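Local coordinates for protein acetohydroxyacid synthase small subunit Related (Bacteroides thetaiotaomicron, PDB 2F06) that is of unknown function but carries a pair of ACT domains and holds histidine in a pocket, consistent with a role in amino acid sensing or regulation, at residues Ile116-Ser119 with Asn120-Lys123. Numbering follows the deposited sequence.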
# COMPACT_ATOMS: atom_id res chain seq x y z
N ILE A 116 13.53 -7.35 8.82
CA ILE A 116 13.11 -8.07 7.64
C ILE A 116 11.91 -8.92 7.84
O ILE A 116 11.87 -9.73 8.77
CB ILE A 116 14.18 -9.14 7.26
CG1 ILE A 116 15.53 -8.49 7.10
CG2 ILE A 116 13.83 -9.76 5.93
CD1 ILE A 116 15.60 -7.64 5.86
N ARG A 117 10.98 -8.83 6.90
CA ARG A 117 9.89 -9.84 6.77
C ARG A 117 10.17 -10.63 5.47
O ARG A 117 9.86 -10.13 4.38
CB ARG A 117 8.55 -9.16 6.64
CG ARG A 117 7.38 -10.06 6.35
CD ARG A 117 7.33 -11.21 7.34
NE ARG A 117 6.24 -12.16 7.05
CZ ARG A 117 5.86 -13.17 7.86
NH1 ARG A 117 6.50 -13.41 9.00
NH2 ARG A 117 4.85 -13.96 7.50
N PRO A 118 10.78 -11.84 5.60
CA PRO A 118 11.18 -12.68 4.52
C PRO A 118 10.03 -13.53 3.97
O PRO A 118 9.01 -13.73 4.63
CB PRO A 118 12.25 -13.58 5.16
CG PRO A 118 11.84 -13.73 6.57
CD PRO A 118 11.15 -12.42 6.92
N SER A 119 10.21 -14.00 2.74
CA SER A 119 9.29 -14.92 2.13
C SER A 119 9.16 -16.25 2.93
O SER A 119 8.10 -16.86 2.99
CB SER A 119 9.81 -15.27 0.72
OG SER A 119 11.17 -15.75 0.78
N ASN A 120 10.26 -16.71 3.51
CA ASN A 120 10.24 -17.95 4.27
C ASN A 120 11.08 -17.70 5.51
O ASN A 120 12.27 -17.44 5.42
CB ASN A 120 10.78 -19.09 3.37
CG ASN A 120 10.66 -20.47 4.00
OD1 ASN A 120 11.03 -20.70 5.15
ND2 ASN A 120 10.21 -21.42 3.21
N MSE A 121 10.49 -17.76 6.69
CA MSE A 121 11.28 -17.42 7.87
C MSE A 121 12.36 -18.45 8.28
O MSE A 121 13.48 -18.05 8.64
CB MSE A 121 10.41 -17.12 9.04
CG MSE A 121 11.27 -16.76 10.26
SE MSE A 121 12.22 -15.00 10.18
CE MSE A 121 10.51 -13.96 10.35
N ASP A 122 12.02 -19.75 8.25
CA ASP A 122 13.00 -20.80 8.57
C ASP A 122 14.19 -20.74 7.59
O ASP A 122 15.34 -20.76 8.03
CB ASP A 122 12.41 -22.23 8.58
CG ASP A 122 11.17 -22.39 9.50
OD1 ASP A 122 10.97 -21.60 10.45
OD2 ASP A 122 10.37 -23.33 9.25
N LYS A 123 13.93 -20.62 6.29
CA LYS A 123 15.03 -20.57 5.32
C LYS A 123 15.90 -19.31 5.41
O LYS A 123 17.13 -19.38 5.20
CB LYS A 123 14.55 -20.77 3.87
CG LYS A 123 15.54 -21.51 3.06
CD LYS A 123 15.44 -23.08 3.25
CE LYS A 123 15.32 -23.59 4.74
NZ LYS A 123 15.22 -25.09 4.90
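N120 OD1 accepts from K123 N at 3.1 Å, an almost straight bond (172° at the hydrogen) in which the donor stands well above the plane of the side-chain amide. This is the N-cap of helix 121-130: CG lies anti to the backbone N of N120 (chi1 -173°), which carries the amide toward the start of the helix, where OD1 faces K123 N. Across the cap residue, P118 meets M121, a selenomethionine. The M121 side chain leaves the helix extended and then bends at both chi2 and chi3, each 70°, so that its SE-CE end comes back against the CG-CD edge of the P118 ring; M121 SE sits 3.8 Å from P118 CG, and the methyl CE comes equally near P118 CD at 3.8 Å. The two side chains meet at a slant, and the pair packs the strand-to-helix turn of an ACT domain, where strand 111-118 leaves the antiparallel sheet. M121 also touches D73 and V75 of neighbouring strand 69-80. M121 CE comes loosely to 4.3 Å from R117 NH1, obliquely to the guanidinium, whose NH1 is hydrogen-bonded to D73 O. At the turn itself S119 OG is hydrogen-bonded to F99 N, tying this surface corner to the residue just before strand 100-108.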